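Local atomic coordinates of ftsY (Mycoplasma mycoides, PDB entry 1ZU4), a protein that is the receptor for the signal recognition particle, here as its NG domain, a helical bundle joined to a P-loop domain of the SRP54 family. Residues A[99-103]-A[104-108]; A[297-301]-A[302-306]. All coordinates share one frame; numbering follows the deposited sequence.

Overall arrangement
Both contacts are local, each within ten consecutive residues, and they follow one another along the chain without nesting or crossing. After the helices of the bundle, the last of them 71-87, the chain reaches contact 1. There it turns back through 101-104 and enters strand 106-111, an inner strand of the sheet. The remaining strands and helices of the P-loop domain come next. Contact 2 lies near the C terminus, where the chain leaves edge strand 296-298 and starts helix 301-308. Helix 71-87 packs against side chains of contact 2, so that contact joins sheet to bundle. The two centres are about 23 Å apart and the nearest atoms about 10 Å apart.

Contact 1: residues A[99-103]-A[104-108]; sequences DFKEN and RLNIF
Asn106 lies with its amide over one face of the Phe100 ring, the two planes 22° apart. Its ND2 sits above the ring centre, 3.4 Å from Phe100 CZ. Both polar atoms of this amide bond the backbone of Lys101. Lys101 N donates to Asn106 OD1 at 2.8 Å, and Asn106 ND2 donates to Lys101 O at 3.0 Å. Both bonds are fairly straight. Arg104 NE also donates to Asn106 OD1, from the opposite face of the amide plane to Lys101 N. These bonds fix the rotation of the amide. Asn106 ND2 has a further acceptor in Asp193 O.

The Arg104 chain is extended from CG to NE (chi2 179°), which carries its guanidinium past Lys101 to Asp99. Lys101 CG covers one face of this group, 3.3 Å from Arg104 CZ. Asp99 OD1 makes a salt bridge of 3.0 Å to Arg104 NH2, with carboxylate and guanidinium planes 68° apart. The bond from Arg104 NH2 to Asp99 O is weak. Lys101 NZ reaches the syn lone pair of Asp99 OD1, 2.9 Å away. The shared carboxylate probably offsets the closeness of the two cations. A water bridges Asp99 OD2 and Arg104 NH1. A type I beta turn from Lys101 to Arg104 joins the two segments. Asp99, Lys101 and Arg104 form a salt-bridge network beside it, and the chain then enters strand 106-111 of the P-loop domain.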
loop_
_atom_site.group_PDB
_atom_site.type_symbol
_atom_site.label_atom_id
_atom_site.label_comp_id
_atom_site.label_asym_id
_atom_site.label_seq_id
_atom_site.Cartn_x
_atom_site.Cartn_y
_atom_site.Cartn_z
ATOM N N ASP A 99 4.368 -11.942 5.016
ATOM C CA ASP A 99 4.433 -13.289 5.591
ATOM C C ASP A 99 4.206 -14.325 4.474
ATOM O O ASP A 99 3.129 -14.923 4.344
ATOM C CB ASP A 99 3.440 -13.433 6.743
ATOM C CG ASP A 99 3.670 -14.689 7.573
ATOM O OD1 ASP A 99 4.687 -15.353 7.375
ATOM O OD2 ASP A 99 2.803 -15.043 8.410
ATOM N N PHE A 100 5.257 -14.533 3.682
ATOM C CA PHE A 100 5.266 -15.519 2.597
ATOM C C PHE A 100 6.333 -16.560 3.003
ATOM O O PHE A 100 7.483 -16.195 3.254
ATOM C CB PHE A 100 5.606 -14.841 1.270
ATOM C CG PHE A 100 5.404 -15.721 0.077
ATOM C CD1 PHE A 100 4.231 -15.630 -0.696
ATOM C CD2 PHE A 100 6.341 -16.744 -0.216
ATOM C CE1 PHE A 100 4.017 -16.520 -1.778
ATOM C CE2 PHE A 100 6.156 -17.620 -1.299
ATOM C CZ PHE A 100 4.999 -17.515 -2.093
ATOM N N LYS A 101 5.968 -17.833 3.099
ATOM C CA LYS A 101 6.961 -18.876 3.427
ATOM C C LYS A 101 6.971 -19.857 2.296
ATOM O O LYS A 101 5.931 -20.139 1.737
ATOM C CB LYS A 101 6.589 -19.644 4.701
ATOM C CG LYS A 101 6.192 -18.822 5.899
ATOM C CD LYS A 101 7.364 -18.335 6.691
ATOM C CE LYS A 101 7.081 -18.532 8.176
ATOM N NZ LYS A 101 6.095 -17.566 8.722
ATOM N N GLU A 102 8.129 -20.457 2.029
ATOM C CA GLU A 102 8.275 -21.442 0.954
ATOM C C GLU A 102 7.498 -22.724 1.184
ATOM O O GLU A 102 7.062 -23.380 0.233
ATOM C CB GLU A 102 9.750 -21.827 0.812
ATOM C CG GLU A 102 10.634 -20.650 0.516
ATOM C CD GLU A 102 10.326 -20.070 -0.816
ATOM O OE1 GLU A 102 10.523 -20.768 -1.853
ATOM O OE2 GLU A 102 9.895 -18.904 -0.826
ATOM N N ASN A 103 7.396 -23.157 2.426
ATOM C CA ASN A 103 6.920 -24.513 2.617
ATOM C C ASN A 103 5.442 -24.637 2.969
ATOM O O ASN A 103 5.033 -25.587 3.664
ATOM C CB ASN A 103 7.812 -25.256 3.622
ATOM C CG ASN A 103 8.281 -24.357 4.804
ATOM O OD1 ASN A 103 7.578 -23.442 5.244
ATOM N ND2 ASN A 103 9.479 -24.650 5.315
ATOM N N ARG A 104 4.629 -23.677 2.511
ATOM C CA ARG A 104 3.199 -23.704 2.830
ATOM C C ARG A 104 2.312 -23.062 1.770
ATOM O O ARG A 104 2.790 -22.483 0.778
ATOM C CB ARG A 104 2.941 -23.067 4.183
ATOM C CG ARG A 104 2.942 -21.552 4.138
ATOM C CD ARG A 104 2.664 -20.928 5.467
ATOM N NE ARG A 104 2.759 -19.484 5.274
ATOM C CZ ARG A 104 2.921 -18.591 6.237
ATOM N NH1 ARG A 104 2.964 -18.956 7.511
ATOM N NH2 ARG A 104 3.008 -17.321 5.917
ATOM N N LEU A 105 1.011 -23.188 1.987
ATOM C CA LEU A 105 0.059 -22.468 1.180
ATOM C C LEU A 105 -0.168 -21.105 1.821
ATOM O O LEU A 105 -0.808 -20.971 2.859
ATOM C CB LEU A 105 -1.238 -23.267 1.013
ATOM C CG LEU A 105 -2.412 -22.510 0.408
ATOM C CD1 LEU A 105 -2.125 -22.075 -0.964
ATOM C CD2 LEU A 105 -3.619 -23.485 0.498
ATOM N N ASN A 106 0.423 -20.090 1.224
ATOM C CA ASN A 106 0.283 -18.737 1.735
ATOM C C ASN A 106 -1.102 -18.248 1.316
ATOM O O ASN A 106 -1.554 -18.502 0.206
ATOM C CB ASN A 106 1.397 -17.831 1.154
ATOM C CG ASN A 106 2.780 -18.319 1.517
ATOM O OD1 ASN A 106 3.207 -18.159 2.657
ATOM N ND2 ASN A 106 3.445 -19.007 0.579
ATOM N N ILE A 107 -1.794 -17.550 2.206
ATOM C CA ILE A 107 -3.124 -17.066 1.876
ATOM C C ILE A 107 -3.236 -15.580 2.224
ATOM O O ILE A 107 -3.113 -15.217 3.379
ATOM C CB ILE A 107 -4.234 -17.893 2.599
ATOM C CG1 ILE A 107 -4.089 -19.397 2.308
ATOM C CG2 ILE A 107 -5.569 -17.392 2.153
ATOM C CD1 ILE A 107 -5.087 -20.347 3.088
ATOM N N PHE A 108 -3.503 -14.742 1.220
ATOM C CA PHE A 108 -3.615 -13.304 1.425
ATOM C C PHE A 108 -4.997 -12.856 1.016
ATOM O O PHE A 108 -5.476 -13.216 -0.082
ATOM C CB PHE A 108 -2.646 -12.521 0.526
ATOM C CG PHE A 108 -1.212 -12.795 0.765
ATOM C CD1 PHE A 108 -0.281 -12.338 -0.156
ATOM C CD2 PHE A 108 -0.775 -13.510 1.902
ATOM C CE1 PHE A 108 1.082 -12.592 0.044
ATOM C CE2 PHE A 108 0.574 -13.764 2.120
ATOM C CZ PHE A 108 1.505 -13.285 1.237
HETATM O O HOH W 1 2.318 -17.296 10.225
#

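Contact 2: residues A[297-301]-A[302-306]; sequences LAFDI and DQYIV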
loop_
_atom_site.group_PDB
_atom_site.type_symbol
_atom_site.label_atom_id
_atom_site.label_comp_id
_atom_site.label_asym_id
_atom_site.label_seq_id
_atom_site.Cartn_x
_atom_site.Cartn_y
_atom_site.Cartn_z
ATOM N N LEU A 297 5.687 -3.176 -6.563
ATOM C CA LEU A 297 6.965 -3.448 -5.943
ATOM C C LEU A 297 6.727 -3.659 -4.485
ATOM O O LEU A 297 5.736 -3.165 -3.951
ATOM C CB LEU A 297 7.934 -2.261 -6.117
ATOM C CG LEU A 297 8.218 -1.651 -7.494
ATOM C CD1 LEU A 297 9.021 -0.382 -7.333
ATOM C CD2 LEU A 297 9.005 -2.657 -8.338
ATOM N N ALA A 298 7.629 -4.391 -3.839
ATOM C CA ALA A 298 7.654 -4.388 -2.407
ATOM C C ALA A 298 7.994 -2.977 -1.973
ATOM O O ALA A 298 8.887 -2.361 -2.538
ATOM C CB ALA A 298 8.711 -5.358 -1.872
ATOM N N PHE A 299 7.307 -2.492 -0.939
ATOM C CA PHE A 299 7.572 -1.199 -0.401
ATOM C C PHE A 299 8.875 -1.141 0.391
ATOM O O PHE A 299 9.210 -2.040 1.177
ATOM C CB PHE A 299 6.447 -0.796 0.518
ATOM C CG PHE A 299 6.578 0.570 1.020
ATOM C CD1 PHE A 299 6.291 1.627 0.198
ATOM C CD2 PHE A 299 7.013 0.815 2.330
ATOM C CE1 PHE A 299 6.398 2.917 0.680
ATOM C CE2 PHE A 299 7.143 2.088 2.781
ATOM C CZ PHE A 299 6.848 3.128 1.981
ATOM N N ASP A 300 9.586 -0.047 0.191
ATOM C CA ASP A 300 10.857 0.170 0.816
ATOM C C ASP A 300 10.828 1.651 1.156
ATOM O O ASP A 300 10.849 2.541 0.281
ATOM C CB ASP A 300 11.946 -0.256 -0.177
ATOM C CG ASP A 300 13.354 0.106 0.263
ATOM O OD1 ASP A 300 13.485 0.989 1.135
ATOM O OD2 ASP A 300 14.334 -0.479 -0.308
ATOM N N ILE A 301 10.760 1.922 2.451
ATOM C CA ILE A 301 10.628 3.299 2.910
ATOM C C ILE A 301 11.839 4.156 2.543
ATOM O O ILE A 301 11.646 5.336 2.207
ATOM C CB ILE A 301 10.342 3.411 4.438
ATOM C CG1 ILE A 301 10.224 4.897 4.854
ATOM C CG2 ILE A 301 11.390 2.641 5.275
ATOM C CD1 ILE A 301 9.070 5.626 4.173
ATOM N N ASP A 302 13.061 3.602 2.589
ATOM C CA ASP A 302 14.233 4.420 2.186
ATOM C C ASP A 302 14.159 4.828 0.701
ATOM O O ASP A 302 14.503 5.955 0.326
ATOM C CB ASP A 302 15.582 3.810 2.578
ATOM C CG ASP A 302 16.726 4.780 2.397
ATOM O OD1 ASP A 302 16.747 5.859 3.064
ATOM O OD2 ASP A 302 17.593 4.511 1.529
ATOM N N GLN A 303 13.680 3.927 -0.130
ATOM C CA GLN A 303 13.542 4.198 -1.545
ATOM C C GLN A 303 12.451 5.229 -1.810
ATOM O O GLN A 303 12.604 6.099 -2.655
ATOM C CB GLN A 303 13.255 2.902 -2.300
ATOM C CG GLN A 303 14.524 2.049 -2.516
ATOM C CD GLN A 303 15.546 2.743 -3.399
ATOM O OE1 GLN A 303 15.340 2.844 -4.608
ATOM N NE2 GLN A 303 16.637 3.242 -2.807
ATOM N N TYR A 304 11.324 5.087 -1.122
ATOM C CA TYR A 304 10.258 6.055 -1.220
ATOM C C TYR A 304 10.825 7.445 -0.888
ATOM O O TYR A 304 10.671 8.392 -1.668
ATOM C CB TYR A 304 9.156 5.681 -0.227
ATOM C CG TYR A 304 7.961 6.590 -0.216
ATOM C CD1 TYR A 304 6.879 6.356 -1.064
ATOM C CD2 TYR A 304 7.880 7.649 0.705
ATOM C CE1 TYR A 304 5.759 7.175 -1.016
ATOM C CE2 TYR A 304 6.794 8.466 0.749
ATOM C CZ TYR A 304 5.735 8.226 -0.106
ATOM O OH TYR A 304 4.668 9.033 -0.032
ATOM N N ILE A 305 11.537 7.546 0.237
ATOM C CA ILE A 305 12.088 8.851 0.669
ATOM C C ILE A 305 13.170 9.412 -0.283
ATOM O O ILE A 305 13.166 10.586 -0.629
ATOM C CB ILE A 305 12.651 8.762 2.131
ATOM C CG1 ILE A 305 11.527 8.414 3.122
ATOM C CG2 ILE A 305 13.310 10.078 2.565
ATOM C CD1 ILE A 305 10.317 9.313 3.036
ATOM N N VAL A 306 14.117 8.563 -0.679
ATOM C CA VAL A 306 15.200 8.988 -1.597
ATOM C C VAL A 306 14.657 9.461 -2.962
ATOM O O VAL A 306 15.073 10.499 -3.485
ATOM C CB VAL A 306 16.268 7.852 -1.720
ATOM C CG1 VAL A 306 17.157 8.057 -2.932
ATOM C CG2 VAL A 306 17.101 7.794 -0.423
#
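Asp300 meets Gln303 one turn on, and its side chain can be followed outward. Asp300 CB lies 4.0 Å from Gln303 CB. Asp300 CG stands 3.6 Å from Gln303 CG. At the tip the two oxygens part. Asp300 OD2 rests against Gln303 CG at 3.4 Å. Asp300 OD1 accepts from Gln303 N at 3.2 Å, and this N-H comes from above the carboxylate plane, 68° out of it. With CG anti to the backbone N (chi1 171°), the carboxylate reaches over the first turn. Asp300 is thus the N-cap of helix 301-308. The helix dipole would probably favour its negative charge there. The amide end of Gln303 turns elsewhere, its OE1 bonding to His307.

The backbone bonds of the first turn follow. Tyr304 N donates to Asp300 O at 2.9 Å, and Ile305 N to Ile301 O. On the buried side Ile301 and Ile305 run side by side, pointing the same way, with Ile301 CD1 3.9 Å from Ile305 CG1. Helix 71-87 covers them through Tyr83, Tyr86 and Leu82. The Phe299 and Tyr304 rings meet obliquely, planes 51° apart, and Phe299 CE1 lies 3.9 Å from Tyr304 CD1. Tyr304 OH is hydrogen-bonded to Gly270 O and Gly273 N.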